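Local atomic coordinates of Emp47p (form2) (Saccharomyces cerevisiae, PDB entry 2A6Z), a protein that acts as a calcium-independent cargo receptor with a carbohydrate recognition domain, is involved in the secretion of glycoproteins, and is required for a related receptor to leave the endoplasmic reticulum. Residues S9-P14 with Q55-K60; N24-G29 with M65-R70; S50-Q55 with S83-Q88. All coordinates share one frame; numbering follows the deposited sequence.

Contact 1 of 3, residues S9-P14 with Q55-K60; sequences SDYSLP and QGFDLK
Different first torsions bring Tyr-11 and Phe-57 together. The CB bond of Tyr-11 points toward segment 55-60, and with CG anti to the carbonyl carbon (chi1 -64°) the ring is carried on until OH comes to Gly-56 O; in Phe-57 CG lies anti to the backbone N (chi1 165°), which swings the phenylalanine ring so that one edge turns to the tyrosine face. The result is a T-shaped pair whose planes stand at 77° and whose centroids are 5.6 Å apart. A separate CH-pi contact adds to it, with Phe-57 CB 4.2 Å from the centroid of the Tyr-11 ring and over its face, displaced toward the rim. The rim of the phenol is used as well. Tyr-11 CE1 comes within 3.7 Å of Gln-55 O, which lies in the plane of the ring.

The hydroxyl is the polar half of the contact. Tyr-11 OH donates to Gly-56 O at 2.7 Å, meeting the carbonyl at a bend and somewhat tilted from its plane. It also accepts from a water at 2.8 Å, and the same water takes the backbone Asp-58 N as donor at 2.9 Å. Direct bond and water bridge thus link the phenol oxygen to the backbone at Gly-56 and Asp-58 and fix its position, while Phe-57 against the face and Gln-55 O at the edge would bear on the ring's rotation.

Beyond the pair, Phe-57 goes on to edge-to-face contacts with Phe-218 and Phe-63 on strands of the opposing sheet. Segment 9-14 reaches that sheet too, through backbone bonding of Leu-13 with Met-216 and a bond from Phe-218 N to Ser-12 OG. The N-terminal loop therefore contacts both layers of the antiparallel beta sandwich characteristic of the legume-like lectin family.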
loop_
_atom_site.group_PDB
_atom_site.type_symbol
_atom_site.label_atom_id
_atom_site.label_comp_id
_atom_site.label_asym_id
_atom_site.label_seq_id
_atom_site.Cartn_x
_atom_site.Cartn_y
_atom_site.Cartn_z
ATOM N N SER A 9 -5.876 3.747 -16.945
ATOM C CA SER A 9 -5.766 2.294 -17.070
ATOM C C SER A 9 -4.343 1.850 -16.907
ATOM O O SER A 9 -4.129 0.750 -16.370
ATOM C CB SER A 9 -6.317 2.009 -18.475
ATOM O OG SER A 9 -6.033 0.678 -18.753
ATOM N N ASP A 10 -3.390 2.628 -17.388
ATOM C CA ASP A 10 -2.009 2.207 -17.362
ATOM C C ASP A 10 -1.492 1.948 -15.970
ATOM O O ASP A 10 -0.556 1.124 -15.776
ATOM C CB ASP A 10 -1.097 3.289 -18.000
ATOM C CG ASP A 10 -1.365 3.386 -19.505
ATOM O OD1 ASP A 10 -1.964 2.488 -20.122
ATOM O OD2 ASP A 10 -0.943 4.415 -20.015
ATOM N N TYR A 11 -2.068 2.629 -14.956
ATOM C CA TYR A 11 -1.588 2.509 -13.567
ATOM C C TYR A 11 -2.598 1.844 -12.671
ATOM O O TYR A 11 -2.500 1.945 -11.449
ATOM C CB TYR A 11 -1.151 3.897 -13.062
ATOM C CG TYR A 11 0.025 4.415 -13.840
ATOM C CD1 TYR A 11 1.289 3.912 -13.703
ATOM C CD2 TYR A 11 -0.140 5.374 -14.830
ATOM C CE1 TYR A 11 2.359 4.342 -14.410
ATOM C CE2 TYR A 11 0.949 5.841 -15.573
ATOM C CZ TYR A 11 2.197 5.336 -15.358
ATOM O OH TYR A 11 3.284 5.759 -16.106
ATOM N N SER A 12 -3.597 1.167 -13.235
ATOM C CA SER A 12 -4.647 0.508 -12.516
ATOM C C SER A 12 -4.537 -1.010 -12.608
ATOM O O SER A 12 -3.909 -1.562 -13.499
ATOM C CB SER A 12 -6.054 0.963 -12.951
ATOM O OG SER A 12 -6.214 2.350 -12.731
ATOM N N LEU A 13 -5.181 -1.655 -11.647
ATOM C CA LEU A 13 -5.321 -3.102 -11.520
ATOM C C LEU A 13 -6.819 -3.375 -11.528
ATOM O O LEU A 13 -7.497 -3.312 -10.457
ATOM C CB LEU A 13 -4.697 -3.593 -10.214
ATOM C CG LEU A 13 -4.751 -5.087 -9.992
ATOM C CD1 LEU A 13 -3.797 -5.822 -10.889
ATOM C CD2 LEU A 13 -4.461 -5.336 -8.492
ATOM N N PRO A 14 -7.440 -3.613 -12.668
ATOM C CA PRO A 14 -8.882 -3.842 -12.726
ATOM C C PRO A 14 -9.268 -5.009 -11.806
ATOM O O PRO A 14 -8.488 -5.934 -11.598
ATOM C CB PRO A 14 -9.096 -4.232 -14.187
ATOM C CG PRO A 14 -7.987 -3.568 -14.955
ATOM C CD PRO A 14 -6.781 -3.706 -14.010
ATOM N N GLN A 55 5.886 -0.089 -14.838
ATOM C CA GLN A 55 6.357 1.213 -15.328
ATOM C C GLN A 55 6.219 2.241 -14.231
ATOM O O GLN A 55 5.230 2.251 -13.448
ATOM C CB GLN A 55 5.578 1.588 -16.567
ATOM C CG GLN A 55 5.617 0.607 -17.729
ATOM C CD GLN A 55 6.871 -0.101 -18.145
ATOM O OE1 GLN A 55 6.992 -1.331 -18.405
ATOM N NE2 GLN A 55 7.963 0.647 -18.253
ATOM N N GLY A 56 7.181 3.173 -14.227
ATOM C CA GLY A 56 7.056 4.276 -13.302
ATOM C C GLY A 56 5.960 5.250 -13.723
ATOM O O GLY A 56 5.607 5.295 -14.869
ATOM N N PHE A 57 5.510 6.029 -12.732
ATOM C CA PHE A 57 4.538 7.092 -12.882
ATOM C C PHE A 57 5.278 8.411 -12.748
ATOM O O PHE A 57 5.927 8.667 -11.728
ATOM C CB PHE A 57 3.442 6.930 -11.817
ATOM C CG PHE A 57 2.586 8.179 -11.643
ATOM C CD1 PHE A 57 1.715 8.639 -12.599
ATOM C CD2 PHE A 57 2.718 8.952 -10.476
ATOM C CE1 PHE A 57 0.969 9.811 -12.387
ATOM C CE2 PHE A 57 1.960 10.077 -10.226
ATOM C CZ PHE A 57 1.110 10.522 -11.197
ATOM N N ASP A 58 5.172 9.255 -13.785
ATOM C CA ASP A 58 5.823 10.539 -13.768
ATOM C C ASP A 58 4.921 11.547 -13.076
ATOM O O ASP A 58 3.882 11.987 -13.589
ATOM C CB ASP A 58 6.040 10.972 -15.223
ATOM C CG ASP A 58 6.841 12.231 -15.371
ATOM O OD1 ASP A 58 6.723 12.778 -16.467
ATOM O OD2 ASP A 58 7.548 12.633 -14.418
ATOM N N LEU A 59 5.309 11.982 -11.849
ATOM C CA LEU A 59 4.459 12.853 -11.042
ATOM C C LEU A 59 4.565 14.294 -11.549
ATOM O O LEU A 59 5.584 14.975 -11.347
ATOM C CB LEU A 59 4.836 12.737 -9.580
ATOM C CG LEU A 59 4.067 13.732 -8.675
ATOM C CD1 LEU A 59 2.570 13.433 -8.648
ATOM C CD2 LEU A 59 4.646 13.718 -7.263
ATOM N N LYS A 60 3.486 14.811 -12.106
ATOM C CA LYS A 60 3.401 16.181 -12.603
ATOM C C LYS A 60 2.152 16.917 -12.123
ATOM O O LYS A 60 2.119 18.156 -12.202
ATOM C CB LYS A 60 3.413 16.201 -14.137
ATOM C CG LYS A 60 4.687 15.594 -14.749
ATOM C CD LYS A 60 5.872 16.522 -14.525
ATOM C CE LYS A 60 7.082 16.008 -15.262
ATOM N NZ LYS A 60 8.335 16.426 -14.604
HETATM O O HOH W 1 3.538 8.593 -16.134
#

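Contact 2 of 3, residues N24-G29 with M65-R70; sequences NNWQTG and MEWTFR
Trp-26 and Trp-67 meet through the far corners of their six-membered rings: Trp-26 CH2 lies 3.7 Å from Trp-67 CH2, and Trp-26 CZ3 lies 3.9 Å from the same atom. The two indoles come from opposite directions with their planes at 76° and their six-membered centroids 5.9 Å apart, an oblique pairing that touches at few atoms and buries little surface. Length of side chain makes it possible, because the nearest CA atoms, those of Trp-26 and Trp-67, are 14.2 Å apart. The CB bond of Trp-26 points toward the partner strand, whereas that of Trp-67 does not, and there only the end of the ring comes near.

These are the opposed layers of the lectin beta sandwich: strand 26-30 is outermost in one antiparallel sheet, strand 63-72 lies well inside the other, and the tryptophans meet in the interior between them.

A second shell packs around both rings. Met-216 lies against each of them, Leu-51 and Leu-53 of the adjoining strand touch Trp-26, and Phe-84 meets Trp-67. The polar end of Trp-26 is satisfied even though the ring is buried, since NE1 is hydrogen-bonded to Ser-12 O. Further out, the backbone of Gln-27 pairs with Trp-52 and that of Gly-29 with Ser-50, which joins strand 26-30 to strand 48-58.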
loop_
_atom_site.group_PDB
_atom_site.type_symbol
_atom_site.label_atom_id
_atom_site.label_comp_id
_atom_site.label_asym_id
_atom_site.label_seq_id
_atom_site.Cartn_x
_atom_site.Cartn_y
_atom_site.Cartn_z
ATOM N N ASN A 24 -0.782 -7.491 -17.407
ATOM C CA ASN A 24 0.565 -7.359 -17.928
ATOM C C ASN A 24 1.289 -6.113 -17.469
ATOM O O ASN A 24 2.494 -6.059 -17.577
ATOM C CB ASN A 24 0.503 -7.407 -19.474
ATOM C CG ASN A 24 1.484 -6.468 -20.144
ATOM O OD1 ASN A 24 2.584 -6.894 -20.556
ATOM N ND2 ASN A 24 1.144 -5.182 -20.306
ATOM N N ASN A 25 0.562 -5.111 -16.926
ATOM C CA ASN A 25 1.222 -3.916 -16.427
ATOM C C ASN A 25 1.701 -4.066 -14.963
ATOM O O ASN A 25 2.311 -3.114 -14.468
ATOM C CB ASN A 25 0.301 -2.701 -16.579
ATOM C CG ASN A 25 -1.067 -2.753 -15.942
ATOM O OD1 ASN A 25 -1.708 -3.839 -15.881
ATOM N ND2 ASN A 25 -1.541 -1.601 -15.461
ATOM N N TRP A 26 1.487 -5.214 -14.365
ATOM C CA TRP A 26 1.899 -5.479 -12.974
ATOM C C TRP A 26 2.824 -6.663 -12.906
ATOM O O TRP A 26 2.796 -7.594 -13.751
ATOM C CB TRP A 26 0.674 -5.821 -12.097
ATOM C CG TRP A 26 -0.206 -4.620 -11.875
ATOM C CD1 TRP A 26 -1.171 -4.147 -12.732
ATOM C CD2 TRP A 26 -0.213 -3.723 -10.751
ATOM N NE1 TRP A 26 -1.777 -3.015 -12.213
ATOM C CE2 TRP A 26 -1.206 -2.733 -10.985
ATOM C CE3 TRP A 26 0.518 -3.667 -9.577
ATOM C CZ2 TRP A 26 -1.464 -1.720 -10.073
ATOM C CZ3 TRP A 26 0.267 -2.658 -8.655
ATOM C CH2 TRP A 26 -0.715 -1.683 -8.907
ATOM N N GLN A 27 3.653 -6.687 -11.833
ATOM C CA GLN A 27 4.579 -7.787 -11.600
ATOM C C GLN A 27 4.432 -8.259 -10.155
ATOM O O GLN A 27 4.595 -7.485 -9.210
ATOM C CB GLN A 27 6.017 -7.297 -11.880
ATOM C CG GLN A 27 7.075 -8.427 -11.644
ATOM C CD GLN A 27 6.860 -9.529 -12.628
ATOM O OE1 GLN A 27 6.922 -9.267 -13.823
ATOM N NE2 GLN A 27 6.604 -10.726 -12.104
ATOM N N THR A 28 4.150 -9.536 -9.952
ATOM C CA THR A 28 4.206 -10.157 -8.642
ATOM C C THR A 28 5.633 -10.503 -8.287
ATOM O O THR A 28 6.485 -10.745 -9.164
ATOM C CB THR A 28 3.342 -11.418 -8.560
ATOM O OG1 THR A 28 3.694 -12.303 -9.668
ATOM C CG2 THR A 28 1.855 -11.161 -8.661
ATOM N N GLY A 29 5.900 -10.566 -6.980
ATOM C CA GLY A 29 7.217 -10.949 -6.500
ATOM C C GLY A 29 7.067 -11.850 -5.283
ATOM O O GLY A 29 6.032 -11.890 -4.601
ATOM N N MET A 65 -4.993 7.252 -5.747
ATOM C CA MET A 65 -4.783 5.819 -5.747
ATOM C C MET A 65 -5.801 5.189 -4.803
ATOM O O MET A 65 -5.827 5.558 -3.613
ATOM C CB MET A 65 -3.403 5.485 -5.278
ATOM C CG MET A 65 -2.151 5.973 -5.947
ATOM S SD MET A 65 -0.475 5.782 -5.269
ATOM C CE MET A 65 -0.680 6.623 -3.695
ATOM N N GLU A 66 -6.596 4.223 -5.274
ATOM C CA GLU A 66 -7.556 3.513 -4.435
ATOM C C GLU A 66 -7.191 2.055 -4.416
ATOM O O GLU A 66 -7.234 1.372 -5.465
ATOM C CB GLU A 66 -8.974 3.685 -4.962
ATOM C CG GLU A 66 -9.482 5.097 -4.946
ATOM C CD GLU A 66 -10.834 5.364 -5.473
ATOM O OE1 GLU A 66 -11.494 4.410 -5.961
ATOM O OE2 GLU A 66 -11.287 6.522 -5.406
ATOM N N TRP A 67 -6.877 1.536 -3.240
ATOM C CA TRP A 67 -6.545 0.094 -3.051
ATOM C C TRP A 67 -7.689 -0.582 -2.356
ATOM O O TRP A 67 -8.136 -0.130 -1.295
ATOM C CB TRP A 67 -5.288 -0.004 -2.182
ATOM C CG TRP A 67 -4.000 0.330 -2.809
ATOM C CD1 TRP A 67 -3.291 1.482 -2.718
ATOM C CD2 TRP A 67 -3.198 -0.546 -3.654
ATOM N NE1 TRP A 67 -2.116 1.396 -3.448
ATOM C CE2 TRP A 67 -2.044 0.156 -4.007
ATOM C CE3 TRP A 67 -3.399 -1.877 -4.090
ATOM C CZ2 TRP A 67 -1.039 -0.416 -4.819
ATOM C CZ3 TRP A 67 -2.381 -2.407 -4.900
ATOM C CH2 TRP A 67 -1.256 -1.678 -5.241
ATOM N N THR A 68 -8.110 -1.724 -2.905
ATOM C CA THR A 68 -9.149 -2.538 -2.290
ATOM C C THR A 68 -8.464 -3.861 -1.822
ATOM O O THR A 68 -7.955 -4.611 -2.661
ATOM C CB THR A 68 -10.268 -2.840 -3.299
ATOM O OG1 THR A 68 -10.829 -1.626 -3.774
ATOM C CG2 THR A 68 -11.378 -3.629 -2.627
ATOM N N PHE A 69 -8.469 -4.074 -0.509
ATOM C CA PHE A 69 -7.670 -5.184 0.062
ATOM C C PHE A 69 -8.413 -5.786 1.228
ATOM O O PHE A 69 -9.329 -5.178 1.794
ATOM C CB PHE A 69 -6.265 -4.747 0.464
ATOM C CG PHE A 69 -6.240 -4.115 1.858
ATOM C CD1 PHE A 69 -5.774 -4.848 2.955
ATOM C CD2 PHE A 69 -6.710 -2.820 2.081
ATOM C CE1 PHE A 69 -5.795 -4.323 4.222
ATOM C CE2 PHE A 69 -6.716 -2.297 3.350
ATOM C CZ PHE A 69 -6.255 -3.026 4.435
ATOM N N ARG A 70 -7.964 -6.952 1.666
ATOM C CA ARG A 70 -8.490 -7.509 2.902
ATOM C C ARG A 70 -7.385 -8.343 3.568
ATOM O O ARG A 70 -6.374 -8.676 2.976
ATOM C CB ARG A 70 -9.755 -8.365 2.699
ATOM C CG ARG A 70 -9.485 -9.672 1.923
ATOM C CD ARG A 70 -10.807 -10.405 1.739
ATOM N NE ARG A 70 -10.485 -11.708 1.099
ATOM C CZ ARG A 70 -11.392 -12.603 0.827
ATOM N NH1 ARG A 70 -12.658 -12.381 1.100
ATOM N NH2 ARG A 70 -10.999 -13.750 0.270
#

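Contact 3 of 3, residues S50-Q55 with S83-Q88; sequences SLWLKQ and SFWFVQ
Trp-85 and Trp-52 bring their indoles together, and the contact can be traced along Trp-85 atom by atom. Its CB already touches the partner, lying 3.5 Å from Trp-52 CH2 and 3.8 Å from Trp-52 CZ3. One bond further, Trp-85 CG is 3.6 Å from Trp-52 CH2, and next Trp-85 CD1 is 3.8 Å from Trp-52 CZ2. The six-membered end of Trp-52 therefore covers CB and the near part of the five-membered ring, with CZ2 over one face of the Trp-85 indole. Trp-85 NE1 is hydrogen-bonded to Thr-198 OG1, and the ring has an edge-to-face neighbour in Tyr-105.

Although the planes of the two indoles differ by only 26°, the six-membered ring of Trp-52 and the five-membered ring of Trp-85 have centroids 5.0 Å apart and are slid so far that they barely overlap. This is a glancing aromatic contact with close van der Waals packing at CB. With CG anti to the carbonyl carbon (chi1 -67°), Trp-52 lays its ring across toward strand 81-88, where Val-87 CG2 lies more loosely, 4.3 Å from Trp-52 CZ3.

Trp-85 and Val-87 alternate with Phe-84 and Phe-86, whose CB atoms point to the other side of the strand; Phe-84 there meets Trp-67 and Phe-69 of the opposing sheet. Strands 48-58 and 81-88 belong to the same sheet but are separated by strand 192-200, so Trp-52 spans that intervening strand, resting on its Thr-198, while Ile-92 from a loop packs on the same indole.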
loop_
_atom_site.group_PDB
_atom_site.type_symbol
_atom_site.label_atom_id
_atom_site.label_comp_id
_atom_site.label_asym_id
_atom_site.label_seq_id
_atom_site.Cartn_x
_atom_site.Cartn_y
_atom_site.Cartn_z
ATOM N N SER A 50 4.857 -9.417 -3.045
ATOM C CA SER A 50 4.856 -8.060 -3.567
ATOM C C SER A 50 4.075 -7.985 -4.863
ATOM O O SER A 50 3.942 -8.965 -5.602
ATOM C CB SER A 50 6.266 -7.510 -3.753
ATOM O OG SER A 50 6.952 -8.285 -4.712
ATOM N N LEU A 51 3.615 -6.785 -5.156
ATOM C CA LEU A 51 2.819 -6.524 -6.364
ATOM C C LEU A 51 3.094 -5.080 -6.767
ATOM O O LEU A 51 2.669 -4.169 -6.017
ATOM C CB LEU A 51 1.370 -6.778 -6.084
ATOM C CG LEU A 51 0.389 -6.421 -7.221
ATOM C CD1 LEU A 51 0.628 -7.288 -8.448
ATOM C CD2 LEU A 51 -1.040 -6.523 -6.721
ATOM N N TRP A 52 3.821 -4.832 -7.849
ATOM C CA TRP A 52 4.219 -3.518 -8.258
ATOM C C TRP A 52 3.885 -3.278 -9.718
ATOM O O TRP A 52 3.953 -4.195 -10.554
ATOM C CB TRP A 52 5.705 -3.333 -8.130
ATOM C CG TRP A 52 6.300 -3.332 -6.738
ATOM C CD1 TRP A 52 6.708 -4.429 -6.026
ATOM C CD2 TRP A 52 6.574 -2.178 -5.909
ATOM N NE1 TRP A 52 7.211 -4.027 -4.788
ATOM C CE2 TRP A 52 7.151 -2.661 -4.705
ATOM C CE3 TRP A 52 6.407 -0.782 -6.101
ATOM C CZ2 TRP A 52 7.535 -1.797 -3.685
ATOM C CZ3 TRP A 52 6.801 0.065 -5.065
ATOM C CH2 TRP A 52 7.354 -0.456 -3.878
ATOM N N LEU A 53 3.622 -2.026 -10.068
ATOM C CA LEU A 53 3.509 -1.641 -11.475
ATOM C C LEU A 53 4.880 -1.778 -12.142
ATOM O O LEU A 53 5.910 -1.401 -11.586
ATOM C CB LEU A 53 2.960 -0.210 -11.598
ATOM C CG LEU A 53 1.418 -0.218 -11.437
ATOM C CD1 LEU A 53 0.903 1.081 -10.844
ATOM C CD2 LEU A 53 0.740 -0.502 -12.771
ATOM N N LYS A 54 4.847 -2.313 -13.398
ATOM C CA LYS A 54 6.099 -2.422 -14.144
ATOM C C LYS A 54 6.702 -1.111 -14.613
ATOM O O LYS A 54 7.933 -1.034 -14.794
ATOM C CB LYS A 54 5.844 -3.312 -15.375
ATOM C CG LYS A 54 5.664 -4.761 -15.019
ATOM C CD LYS A 54 5.473 -5.553 -16.307
ATOM C CE LYS A 54 5.106 -7.006 -16.107
ATOM N NZ LYS A 54 4.865 -7.612 -17.487
ATOM N N GLN A 55 5.886 -0.089 -14.838
ATOM C CA GLN A 55 6.357 1.213 -15.328
ATOM C C GLN A 55 6.219 2.241 -14.231
ATOM O O GLN A 55 5.230 2.251 -13.448
ATOM C CB GLN A 55 5.578 1.588 -16.567
ATOM C CG GLN A 55 5.617 0.607 -17.729
ATOM C CD GLN A 55 6.871 -0.101 -18.145
ATOM O OE1 GLN A 55 6.992 -1.331 -18.405
ATOM N NE2 GLN A 55 7.963 0.647 -18.253
ATOM N N SER A 83 1.956 -3.008 3.415
ATOM C CA SER A 83 2.441 -1.651 3.099
ATOM C C SER A 83 2.110 -1.296 1.662
ATOM O O SER A 83 2.294 -2.078 0.717
ATOM C CB SER A 83 3.947 -1.617 3.239
ATOM O OG SER A 83 4.358 -1.562 4.597
ATOM N N PHE A 84 1.634 -0.058 1.499
ATOM C CA PHE A 84 1.297 0.537 0.204
ATOM C C PHE A 84 2.293 1.650 -0.061
ATOM O O PHE A 84 2.517 2.483 0.807
ATOM C CB PHE A 84 -0.142 1.082 0.200
ATOM C CG PHE A 84 -1.163 0.052 0.600
ATOM C CD1 PHE A 84 -1.814 -0.710 -0.350
ATOM C CD2 PHE A 84 -1.504 -0.150 1.947
ATOM C CE1 PHE A 84 -2.751 -1.657 -0.001
ATOM C CE2 PHE A 84 -2.400 -1.123 2.318
ATOM C CZ PHE A 84 -3.043 -1.869 1.321
ATOM N N TRP A 85 2.898 1.630 -1.248
ATOM C CA TRP A 85 4.072 2.448 -1.505
ATOM C C TRP A 85 3.846 3.465 -2.631
ATOM O O TRP A 85 3.168 3.147 -3.619
ATOM C CB TRP A 85 5.239 1.555 -1.934
ATOM C CG TRP A 85 5.595 0.496 -0.929
ATOM C CD1 TRP A 85 5.101 -0.786 -0.893
ATOM C CD2 TRP A 85 6.514 0.622 0.170
ATOM N NE1 TRP A 85 5.668 -1.483 0.179
ATOM C CE2 TRP A 85 6.533 -0.641 0.817
ATOM C CE3 TRP A 85 7.332 1.661 0.650
ATOM C CZ2 TRP A 85 7.345 -0.897 1.948
ATOM C CZ3 TRP A 85 8.127 1.393 1.748
ATOM C CH2 TRP A 85 8.133 0.135 2.391
ATOM N N PHE A 86 4.474 4.601 -2.487
ATOM C CA PHE A 86 4.565 5.622 -3.529
ATOM C C PHE A 86 5.976 6.231 -3.394
ATOM O O PHE A 86 6.176 7.102 -2.571
ATOM C CB PHE A 86 3.435 6.643 -3.340
ATOM C CG PHE A 86 3.483 7.787 -4.361
ATOM C CD1 PHE A 86 3.059 7.522 -5.666
ATOM C CD2 PHE A 86 3.924 9.071 -4.035
ATOM C CE1 PHE A 86 3.069 8.524 -6.643
ATOM C CE2 PHE A 86 3.919 10.052 -4.981
ATOM C CZ PHE A 86 3.475 9.785 -6.287
ATOM N N VAL A 87 6.919 5.678 -4.157
ATOM C CA VAL A 87 8.334 5.935 -3.852
ATOM C C VAL A 87 9.158 6.178 -5.149
ATOM O O VAL A 87 8.921 5.517 -6.163
ATOM C CB VAL A 87 8.993 4.786 -3.041
ATOM C CG1 VAL A 87 8.249 4.584 -1.698
ATOM C CG2 VAL A 87 9.015 3.469 -3.785
ATOM N N GLN A 88 10.105 7.080 -5.063
ATOM C CA GLN A 88 10.910 7.390 -6.270
ATOM C C GLN A 88 11.983 6.343 -6.460
ATOM O O GLN A 88 12.773 6.078 -5.569
ATOM C CB GLN A 88 11.598 8.734 -6.094
ATOM C CG GLN A 88 10.782 9.949 -5.991
ATOM C CD GLN A 88 11.688 11.147 -5.666
ATOM O OE1 GLN A 88 12.608 11.456 -6.431
ATOM N NE2 GLN A 88 11.408 11.765 -4.520
#

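How the contacts relate
Along the chain the segments alternate, in the order 9-14, 24-29, 50-55, 55-60, 65-70 and 83-88, so every contact crosses the other two. Their centres are close: about 11 Å from contact 1 to contact 2, 10 Å from contact 1 to contact 3, and 8 Å from contact 2 to contact 3. Strand 48-58 serves contacts 1 and 3, which share Gln-55, and it neighbours strand 26-30 of contact 2 in the same sheet. Within the carbohydrate recognition domain, contact 1 joins the N-terminal loop to strand 48-58, contact 2 alone pairs strands of the two different sheets, and contact 3 links two strands of one sheet across an intervening one.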